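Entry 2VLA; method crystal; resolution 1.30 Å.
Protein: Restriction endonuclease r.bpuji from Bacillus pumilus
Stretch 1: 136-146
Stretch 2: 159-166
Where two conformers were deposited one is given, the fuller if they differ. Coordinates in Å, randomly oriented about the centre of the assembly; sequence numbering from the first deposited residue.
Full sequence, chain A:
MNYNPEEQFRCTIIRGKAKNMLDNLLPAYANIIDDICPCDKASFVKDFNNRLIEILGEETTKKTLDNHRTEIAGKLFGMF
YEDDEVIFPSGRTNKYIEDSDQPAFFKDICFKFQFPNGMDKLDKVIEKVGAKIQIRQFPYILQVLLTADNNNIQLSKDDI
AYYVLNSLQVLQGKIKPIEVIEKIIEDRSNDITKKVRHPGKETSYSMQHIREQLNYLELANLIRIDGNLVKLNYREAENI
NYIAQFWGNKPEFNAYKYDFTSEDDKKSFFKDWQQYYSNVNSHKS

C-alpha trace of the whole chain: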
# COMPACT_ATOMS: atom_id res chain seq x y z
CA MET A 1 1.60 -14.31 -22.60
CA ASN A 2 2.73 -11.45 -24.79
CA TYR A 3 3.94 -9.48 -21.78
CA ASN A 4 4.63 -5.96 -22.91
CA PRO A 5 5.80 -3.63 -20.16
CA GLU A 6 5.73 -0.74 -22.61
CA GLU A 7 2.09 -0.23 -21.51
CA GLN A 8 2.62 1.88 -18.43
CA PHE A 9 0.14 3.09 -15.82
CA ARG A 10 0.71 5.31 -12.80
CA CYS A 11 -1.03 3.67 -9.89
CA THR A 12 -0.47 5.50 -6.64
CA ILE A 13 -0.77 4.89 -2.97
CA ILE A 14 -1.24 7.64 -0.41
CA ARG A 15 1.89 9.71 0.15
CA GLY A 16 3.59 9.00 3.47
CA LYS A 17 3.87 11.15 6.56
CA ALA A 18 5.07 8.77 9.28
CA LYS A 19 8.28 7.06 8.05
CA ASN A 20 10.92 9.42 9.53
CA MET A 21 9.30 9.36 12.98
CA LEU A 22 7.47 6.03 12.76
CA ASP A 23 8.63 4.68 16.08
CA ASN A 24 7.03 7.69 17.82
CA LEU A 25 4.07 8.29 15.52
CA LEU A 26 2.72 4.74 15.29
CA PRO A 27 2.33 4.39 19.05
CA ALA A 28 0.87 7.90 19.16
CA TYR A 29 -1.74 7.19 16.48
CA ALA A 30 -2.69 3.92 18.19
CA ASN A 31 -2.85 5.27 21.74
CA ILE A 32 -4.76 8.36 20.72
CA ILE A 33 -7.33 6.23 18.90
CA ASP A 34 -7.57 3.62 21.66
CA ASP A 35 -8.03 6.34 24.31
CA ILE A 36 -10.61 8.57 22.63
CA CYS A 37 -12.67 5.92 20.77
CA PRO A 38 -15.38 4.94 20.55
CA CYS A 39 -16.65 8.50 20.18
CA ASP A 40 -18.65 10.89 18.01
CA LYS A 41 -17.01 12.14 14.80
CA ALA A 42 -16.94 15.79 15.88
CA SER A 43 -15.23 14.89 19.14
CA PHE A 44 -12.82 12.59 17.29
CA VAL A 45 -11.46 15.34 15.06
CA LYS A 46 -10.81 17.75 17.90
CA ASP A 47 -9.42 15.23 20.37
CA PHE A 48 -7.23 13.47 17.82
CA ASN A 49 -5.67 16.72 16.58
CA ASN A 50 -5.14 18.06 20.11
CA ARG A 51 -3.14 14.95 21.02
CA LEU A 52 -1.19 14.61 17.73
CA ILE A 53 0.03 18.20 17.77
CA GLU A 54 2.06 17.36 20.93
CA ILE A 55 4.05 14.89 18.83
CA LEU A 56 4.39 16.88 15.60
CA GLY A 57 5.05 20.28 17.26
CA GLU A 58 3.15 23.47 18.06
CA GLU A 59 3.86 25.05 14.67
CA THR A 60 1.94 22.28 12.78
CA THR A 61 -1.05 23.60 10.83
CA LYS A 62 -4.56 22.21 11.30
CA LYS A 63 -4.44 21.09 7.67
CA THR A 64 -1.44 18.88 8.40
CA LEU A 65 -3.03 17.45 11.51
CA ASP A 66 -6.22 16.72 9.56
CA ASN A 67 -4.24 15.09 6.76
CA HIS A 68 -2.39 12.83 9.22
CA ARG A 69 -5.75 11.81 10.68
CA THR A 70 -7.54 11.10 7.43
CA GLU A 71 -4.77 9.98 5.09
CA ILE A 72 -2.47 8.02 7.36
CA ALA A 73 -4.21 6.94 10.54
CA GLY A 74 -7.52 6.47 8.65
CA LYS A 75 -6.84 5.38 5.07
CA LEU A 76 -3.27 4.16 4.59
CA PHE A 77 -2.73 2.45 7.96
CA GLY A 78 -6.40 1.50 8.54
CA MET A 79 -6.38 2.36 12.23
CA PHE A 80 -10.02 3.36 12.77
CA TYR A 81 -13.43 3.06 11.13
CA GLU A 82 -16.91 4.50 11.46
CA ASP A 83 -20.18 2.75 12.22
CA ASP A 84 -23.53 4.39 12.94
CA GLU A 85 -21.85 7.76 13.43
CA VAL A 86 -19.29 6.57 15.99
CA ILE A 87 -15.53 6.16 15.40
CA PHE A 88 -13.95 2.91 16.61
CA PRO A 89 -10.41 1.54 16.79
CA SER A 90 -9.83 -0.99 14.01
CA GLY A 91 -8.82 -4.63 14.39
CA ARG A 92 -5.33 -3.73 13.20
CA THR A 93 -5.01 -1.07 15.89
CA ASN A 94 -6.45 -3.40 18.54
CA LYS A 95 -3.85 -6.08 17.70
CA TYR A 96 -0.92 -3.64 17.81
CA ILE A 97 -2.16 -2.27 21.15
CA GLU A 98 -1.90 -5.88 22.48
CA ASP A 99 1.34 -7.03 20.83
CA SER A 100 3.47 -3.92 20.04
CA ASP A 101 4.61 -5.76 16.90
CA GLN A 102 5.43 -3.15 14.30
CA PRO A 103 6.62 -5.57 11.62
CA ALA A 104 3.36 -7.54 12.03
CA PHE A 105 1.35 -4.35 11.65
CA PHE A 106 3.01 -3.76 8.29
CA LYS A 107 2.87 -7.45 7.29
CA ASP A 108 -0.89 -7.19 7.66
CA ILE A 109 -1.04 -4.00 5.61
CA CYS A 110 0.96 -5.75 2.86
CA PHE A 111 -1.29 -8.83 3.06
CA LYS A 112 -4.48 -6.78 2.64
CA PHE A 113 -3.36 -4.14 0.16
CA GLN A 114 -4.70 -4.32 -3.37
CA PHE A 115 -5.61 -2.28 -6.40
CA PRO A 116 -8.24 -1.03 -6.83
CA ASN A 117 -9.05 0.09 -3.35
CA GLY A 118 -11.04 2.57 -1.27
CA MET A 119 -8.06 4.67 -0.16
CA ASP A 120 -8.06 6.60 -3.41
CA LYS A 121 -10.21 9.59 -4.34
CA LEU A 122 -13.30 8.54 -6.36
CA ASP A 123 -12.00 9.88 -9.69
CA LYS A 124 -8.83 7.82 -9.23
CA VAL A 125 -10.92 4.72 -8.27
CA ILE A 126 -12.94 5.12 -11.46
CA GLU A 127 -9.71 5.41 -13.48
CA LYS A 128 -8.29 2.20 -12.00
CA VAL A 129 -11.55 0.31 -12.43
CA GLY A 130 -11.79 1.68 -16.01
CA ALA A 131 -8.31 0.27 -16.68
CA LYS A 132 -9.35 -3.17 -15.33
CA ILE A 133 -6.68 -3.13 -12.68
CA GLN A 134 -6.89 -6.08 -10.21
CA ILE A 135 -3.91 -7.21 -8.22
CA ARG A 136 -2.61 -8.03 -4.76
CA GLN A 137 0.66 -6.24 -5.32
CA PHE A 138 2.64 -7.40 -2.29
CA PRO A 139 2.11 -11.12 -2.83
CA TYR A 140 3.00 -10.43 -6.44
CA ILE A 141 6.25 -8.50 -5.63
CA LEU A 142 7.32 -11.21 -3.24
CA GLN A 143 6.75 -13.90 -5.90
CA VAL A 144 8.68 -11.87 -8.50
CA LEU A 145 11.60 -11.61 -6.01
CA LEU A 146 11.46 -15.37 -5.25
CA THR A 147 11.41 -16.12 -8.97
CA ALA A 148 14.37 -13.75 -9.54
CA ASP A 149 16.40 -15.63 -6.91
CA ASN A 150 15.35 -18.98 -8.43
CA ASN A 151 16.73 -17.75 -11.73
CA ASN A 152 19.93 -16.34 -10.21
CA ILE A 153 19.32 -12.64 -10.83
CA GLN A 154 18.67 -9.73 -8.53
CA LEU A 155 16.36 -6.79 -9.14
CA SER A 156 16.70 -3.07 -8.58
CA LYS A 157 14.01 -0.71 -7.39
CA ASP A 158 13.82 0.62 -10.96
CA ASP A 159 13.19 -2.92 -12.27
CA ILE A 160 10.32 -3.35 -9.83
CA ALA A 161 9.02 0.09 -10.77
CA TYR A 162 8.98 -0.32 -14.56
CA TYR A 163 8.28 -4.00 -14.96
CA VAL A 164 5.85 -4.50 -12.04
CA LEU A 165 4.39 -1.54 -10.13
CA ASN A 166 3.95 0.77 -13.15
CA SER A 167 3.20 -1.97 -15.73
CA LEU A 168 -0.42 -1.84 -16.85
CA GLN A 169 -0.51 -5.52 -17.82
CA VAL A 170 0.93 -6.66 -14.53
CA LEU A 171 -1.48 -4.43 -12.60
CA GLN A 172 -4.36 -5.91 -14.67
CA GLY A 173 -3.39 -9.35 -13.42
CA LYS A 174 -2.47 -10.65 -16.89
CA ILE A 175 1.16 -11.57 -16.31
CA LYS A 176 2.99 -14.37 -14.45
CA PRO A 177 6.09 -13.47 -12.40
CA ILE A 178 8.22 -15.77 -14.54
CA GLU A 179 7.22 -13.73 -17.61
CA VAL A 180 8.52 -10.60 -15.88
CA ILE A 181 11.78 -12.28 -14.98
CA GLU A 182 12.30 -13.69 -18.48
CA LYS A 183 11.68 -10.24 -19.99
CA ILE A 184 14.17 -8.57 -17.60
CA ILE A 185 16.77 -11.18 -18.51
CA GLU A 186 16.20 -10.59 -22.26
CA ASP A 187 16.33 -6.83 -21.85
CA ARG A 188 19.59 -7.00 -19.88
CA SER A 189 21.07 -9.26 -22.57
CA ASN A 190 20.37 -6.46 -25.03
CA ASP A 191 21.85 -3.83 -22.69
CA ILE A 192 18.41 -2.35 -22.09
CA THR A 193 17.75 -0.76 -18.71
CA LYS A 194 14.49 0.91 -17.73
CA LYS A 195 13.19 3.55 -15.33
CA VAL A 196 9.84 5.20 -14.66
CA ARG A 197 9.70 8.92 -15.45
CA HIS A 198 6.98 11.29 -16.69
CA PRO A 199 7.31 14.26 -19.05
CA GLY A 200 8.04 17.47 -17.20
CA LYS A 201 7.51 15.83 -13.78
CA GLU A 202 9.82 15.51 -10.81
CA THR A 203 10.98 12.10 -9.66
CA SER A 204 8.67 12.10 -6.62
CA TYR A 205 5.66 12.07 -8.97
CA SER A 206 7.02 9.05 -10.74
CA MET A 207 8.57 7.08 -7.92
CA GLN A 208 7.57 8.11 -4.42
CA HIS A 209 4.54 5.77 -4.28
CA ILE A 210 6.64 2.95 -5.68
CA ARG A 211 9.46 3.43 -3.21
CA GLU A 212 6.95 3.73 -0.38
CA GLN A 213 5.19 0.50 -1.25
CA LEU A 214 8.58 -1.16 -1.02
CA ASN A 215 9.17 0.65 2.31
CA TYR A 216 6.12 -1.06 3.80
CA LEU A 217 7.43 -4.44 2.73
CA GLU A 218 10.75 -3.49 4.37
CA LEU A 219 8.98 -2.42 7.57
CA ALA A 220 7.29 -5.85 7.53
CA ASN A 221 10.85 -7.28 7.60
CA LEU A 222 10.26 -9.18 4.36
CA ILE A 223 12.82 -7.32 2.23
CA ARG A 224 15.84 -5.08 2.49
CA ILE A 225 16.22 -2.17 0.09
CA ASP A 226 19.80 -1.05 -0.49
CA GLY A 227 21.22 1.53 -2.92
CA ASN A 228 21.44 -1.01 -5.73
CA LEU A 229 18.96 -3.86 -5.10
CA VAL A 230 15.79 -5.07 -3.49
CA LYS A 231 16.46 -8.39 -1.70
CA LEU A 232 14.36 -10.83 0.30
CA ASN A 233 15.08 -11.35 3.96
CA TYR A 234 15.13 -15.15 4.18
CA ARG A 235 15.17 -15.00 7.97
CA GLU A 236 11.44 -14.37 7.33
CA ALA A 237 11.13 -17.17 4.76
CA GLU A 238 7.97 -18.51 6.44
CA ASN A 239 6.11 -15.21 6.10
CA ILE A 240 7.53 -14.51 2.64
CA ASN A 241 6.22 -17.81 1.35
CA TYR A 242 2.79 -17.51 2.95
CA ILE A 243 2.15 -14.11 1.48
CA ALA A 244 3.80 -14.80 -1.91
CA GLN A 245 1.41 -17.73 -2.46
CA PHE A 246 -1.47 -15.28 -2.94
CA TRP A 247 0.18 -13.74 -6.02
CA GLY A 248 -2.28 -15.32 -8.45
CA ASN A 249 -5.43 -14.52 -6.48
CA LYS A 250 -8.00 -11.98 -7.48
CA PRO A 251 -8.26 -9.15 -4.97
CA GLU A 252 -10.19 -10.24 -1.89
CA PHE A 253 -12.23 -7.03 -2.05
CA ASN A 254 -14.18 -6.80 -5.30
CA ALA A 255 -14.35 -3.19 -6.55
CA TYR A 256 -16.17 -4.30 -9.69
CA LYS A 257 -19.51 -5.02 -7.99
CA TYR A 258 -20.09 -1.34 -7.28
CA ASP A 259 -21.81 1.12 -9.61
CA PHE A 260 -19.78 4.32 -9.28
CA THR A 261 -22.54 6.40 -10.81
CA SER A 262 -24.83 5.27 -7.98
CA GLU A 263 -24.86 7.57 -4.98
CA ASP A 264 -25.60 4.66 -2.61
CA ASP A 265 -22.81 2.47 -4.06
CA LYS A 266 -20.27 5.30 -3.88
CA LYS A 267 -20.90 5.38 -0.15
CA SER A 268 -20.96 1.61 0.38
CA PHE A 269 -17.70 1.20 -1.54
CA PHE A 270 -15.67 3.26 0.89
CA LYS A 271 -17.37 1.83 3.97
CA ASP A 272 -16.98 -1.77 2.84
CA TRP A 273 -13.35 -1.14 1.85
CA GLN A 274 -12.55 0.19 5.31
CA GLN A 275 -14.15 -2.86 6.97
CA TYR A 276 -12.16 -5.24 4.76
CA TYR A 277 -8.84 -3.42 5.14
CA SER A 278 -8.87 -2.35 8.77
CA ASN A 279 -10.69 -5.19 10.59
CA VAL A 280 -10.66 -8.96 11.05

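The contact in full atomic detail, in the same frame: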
# COMPACT_ATOMS: atom_id res chain seq x y z
N ARG A 136 -3.15 -8.12 -6.11
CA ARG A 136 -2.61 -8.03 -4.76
C ARG A 136 -1.12 -7.83 -4.91
O ARG A 136 -0.36 -8.76 -5.14
CB ARG A 136 -2.85 -9.36 -4.01
CG ARG A 136 -4.32 -9.81 -3.96
CD ARG A 136 -4.45 -11.01 -3.07
NE ARG A 136 -5.78 -11.58 -3.14
CZ ARG A 136 -6.35 -12.24 -2.16
NH1 ARG A 136 -5.71 -12.39 -1.00
NH2 ARG A 136 -7.55 -12.78 -2.33
N GLN A 137 -0.67 -6.56 -4.82
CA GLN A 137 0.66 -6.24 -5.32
C GLN A 137 1.79 -6.77 -4.44
O GLN A 137 2.85 -7.10 -4.95
CB GLN A 137 0.83 -4.72 -5.56
CG GLN A 137 0.97 -3.84 -4.32
CD GLN A 137 -0.36 -3.31 -3.80
OE1 GLN A 137 -1.39 -4.00 -3.82
NE2 GLN A 137 -0.33 -2.09 -3.27
N PHE A 138 1.55 -6.94 -3.16
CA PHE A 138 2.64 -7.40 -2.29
C PHE A 138 2.92 -8.91 -2.41
O PHE A 138 4.05 -9.32 -2.62
CB PHE A 138 2.43 -6.94 -0.85
CG PHE A 138 2.61 -5.45 -0.69
CD1 PHE A 138 3.84 -4.90 -0.88
CD2 PHE A 138 1.56 -4.63 -0.47
CE1 PHE A 138 4.05 -3.48 -0.76
CE2 PHE A 138 1.72 -3.24 -0.36
CZ PHE A 138 3.00 -2.67 -0.51
N PRO A 139 1.86 -9.76 -2.41
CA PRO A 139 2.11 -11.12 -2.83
C PRO A 139 2.84 -11.20 -4.18
O PRO A 139 3.77 -11.98 -4.35
CB PRO A 139 0.69 -11.71 -2.90
CG PRO A 139 -0.04 -10.98 -1.83
CD PRO A 139 0.48 -9.57 -1.93
N TYR A 140 2.43 -10.38 -5.14
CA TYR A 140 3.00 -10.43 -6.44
C TYR A 140 4.50 -10.06 -6.43
O TYR A 140 5.34 -10.73 -7.02
CB TYR A 140 2.22 -9.54 -7.42
CG TYR A 140 2.53 -9.84 -8.86
CD1 TYR A 140 3.60 -9.23 -9.48
CD2 TYR A 140 1.79 -10.78 -9.61
CE1 TYR A 140 3.92 -9.50 -10.75
CE2 TYR A 140 2.12 -11.05 -10.89
CZ TYR A 140 3.19 -10.42 -11.47
OH TYR A 140 3.58 -10.65 -12.76
N ILE A 141 4.84 -8.94 -5.75
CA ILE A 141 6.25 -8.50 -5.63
C ILE A 141 7.09 -9.60 -5.00
O ILE A 141 8.18 -9.93 -5.48
CB ILE A 141 6.37 -7.20 -4.79
CG1 ILE A 141 5.82 -6.01 -5.57
CG2 ILE A 141 7.83 -6.94 -4.39
CD1 ILE A 141 5.42 -4.85 -4.68
N LEU A 142 6.59 -10.18 -3.92
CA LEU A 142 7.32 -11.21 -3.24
C LEU A 142 7.56 -12.43 -4.19
O LEU A 142 8.65 -12.99 -4.21
CB LEU A 142 6.56 -11.66 -1.99
CG LEU A 142 6.60 -10.63 -0.84
CD1 LEU A 142 5.71 -11.15 0.27
CD2 LEU A 142 8.06 -10.36 -0.32
N GLN A 143 6.55 -12.82 -4.97
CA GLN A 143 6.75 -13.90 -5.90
C GLN A 143 7.75 -13.55 -7.02
O GLN A 143 8.55 -14.38 -7.42
CB GLN A 143 5.42 -14.36 -6.50
CG GLN A 143 5.53 -15.61 -7.41
CD GLN A 143 5.86 -16.86 -6.64
OE1 GLN A 143 5.69 -16.93 -5.44
NE2 GLN A 143 6.19 -17.92 -7.37
N VAL A 144 7.70 -12.31 -7.51
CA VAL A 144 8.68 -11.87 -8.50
C VAL A 144 10.12 -11.97 -7.91
O VAL A 144 11.03 -12.45 -8.56
CB VAL A 144 8.38 -10.41 -8.94
CG1 VAL A 144 9.59 -9.78 -9.69
CG2 VAL A 144 7.14 -10.36 -9.82
N LEU A 145 10.28 -11.55 -6.66
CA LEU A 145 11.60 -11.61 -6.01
C LEU A 145 12.06 -13.06 -5.80
O LEU A 145 13.24 -13.38 -6.01
CB LEU A 145 11.57 -10.84 -4.68
CG LEU A 145 11.46 -9.32 -4.81
CD1 LEU A 145 11.19 -8.71 -3.45
CD2 LEU A 145 12.72 -8.71 -5.44
N LEU A 146 11.13 -13.94 -5.40
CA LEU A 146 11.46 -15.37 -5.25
C LEU A 146 11.91 -15.94 -6.59
O LEU A 146 12.89 -16.65 -6.68
CB LEU A 146 10.27 -16.18 -4.74
CG LEU A 146 9.96 -16.03 -3.25
CD1 LEU A 146 8.59 -16.60 -2.98
CD2 LEU A 146 11.01 -16.72 -2.37
N ASP A 159 13.77 -1.72 -11.63
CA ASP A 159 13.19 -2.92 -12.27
C ASP A 159 11.78 -3.16 -11.74
O ASP A 159 10.85 -3.37 -12.52
CB ASP A 159 14.03 -4.15 -11.97
CG ASP A 159 15.37 -4.15 -12.67
OD1 ASP A 159 15.48 -3.57 -13.78
OD2 ASP A 159 16.31 -4.82 -12.14
N ILE A 160 11.62 -3.11 -10.43
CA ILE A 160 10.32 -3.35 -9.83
C ILE A 160 9.33 -2.23 -10.20
O ILE A 160 8.14 -2.48 -10.40
CB ILE A 160 10.42 -3.51 -8.31
CG1 ILE A 160 11.31 -4.70 -7.96
CG2 ILE A 160 9.05 -3.68 -7.70
CD1 ILE A 160 11.69 -4.77 -6.47
N ALA A 161 9.84 -1.02 -10.35
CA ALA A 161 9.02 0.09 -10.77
C ALA A 161 8.48 -0.10 -12.19
O ALA A 161 7.28 0.01 -12.41
CB ALA A 161 9.82 1.43 -10.68
N TYR A 162 9.37 -0.33 -13.15
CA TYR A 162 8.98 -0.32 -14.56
C TYR A 162 8.25 -1.58 -14.93
O TYR A 162 7.26 -1.54 -15.65
CB TYR A 162 10.22 -0.18 -15.44
CG TYR A 162 9.90 -0.11 -16.92
CD1 TYR A 162 9.49 1.08 -17.51
CD2 TYR A 162 9.94 -1.26 -17.71
CE1 TYR A 162 9.16 1.13 -18.85
CE2 TYR A 162 9.60 -1.22 -19.06
CZ TYR A 162 9.22 -0.02 -19.63
OH TYR A 162 8.90 0.03 -20.97
N TYR A 163 8.79 -2.71 -14.49
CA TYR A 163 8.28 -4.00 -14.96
C TYR A 163 7.08 -4.51 -14.16
O TYR A 163 6.33 -5.37 -14.65
CB TYR A 163 9.38 -5.04 -14.98
CG TYR A 163 10.49 -4.78 -15.98
CD1 TYR A 163 10.35 -5.16 -17.31
CD2 TYR A 163 11.67 -4.16 -15.60
CE1 TYR A 163 11.36 -4.94 -18.23
CE2 TYR A 163 12.68 -3.93 -16.51
CZ TYR A 163 12.53 -4.34 -17.82
OH TYR A 163 13.56 -4.11 -18.71
N VAL A 164 6.90 -4.01 -12.94
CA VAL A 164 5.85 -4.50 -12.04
C VAL A 164 4.87 -3.40 -11.61
O VAL A 164 3.74 -3.36 -12.10
CB VAL A 164 6.44 -5.20 -10.81
CG1 VAL A 164 5.36 -5.68 -9.85
CG2 VAL A 164 7.36 -6.33 -11.24
N LEU A 165 5.34 -2.42 -10.81
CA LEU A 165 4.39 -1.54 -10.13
C LEU A 165 3.85 -0.39 -11.00
O LEU A 165 2.87 0.26 -10.62
CB LEU A 165 4.96 -1.00 -8.83
CG LEU A 165 4.96 -2.01 -7.68
CD1 LEU A 165 5.69 -1.40 -6.48
CD2 LEU A 165 3.54 -2.44 -7.26
N ASN A 166 4.46 -0.17 -12.17
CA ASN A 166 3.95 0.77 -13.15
C ASN A 166 3.57 0.11 -14.48
O ASN A 166 3.32 0.78 -15.45
CB ASN A 166 4.99 1.85 -13.43
CG ASN A 166 4.37 3.25 -13.69
OD1 ASN A 166 3.80 3.86 -12.78
ND2 ASN A 166 4.50 3.75 -14.92

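The contact between helix 137-146 and helix 159-165 is made entirely by side chains and is apolar, with no hydrogen bond passing between the two stretches. The axes run at 117° to each other and approach no closer than 11.2 Å, a spacing that leaves room for branched aliphatic side chains to fill the gap. Asp 159 opens stretch 2 without touching its partner, its OD2 being hydrogen-bonded elsewhere in the structure. Ile 160 points toward the first helix, and its CD1 lies 4.2 Å from CD2 of Leu 145, whose CA-to-CB bond is directed sideways although the end of the side chain comes nearer. Ala 161, Tyr 162 and Tyr 163 are out of reach.

Val 164 is the centre of the packing. Its CG1 lies 4.0 Å from CD1 of Tyr 140, approaching the ring obliquely, and 4.3 Å from CG1 of Ile 141, while its CG2 lies 4.3 Å from CG2 of Val 144. One short side chain thus meets three residues spread over two successive turns of the first helix, Tyr 140 and Ile 141 on one and Val 144 on the next. Here stretch 2 widens into a pi-type turn, with Leu 165 N bonded to Ile 160 O at 2.8 Å. Leu 165 completes the contact: its CD1 is 3.9 Å from CD1 of Ile 141, and its CD2 is 3.9 Å from CB of Gln 137.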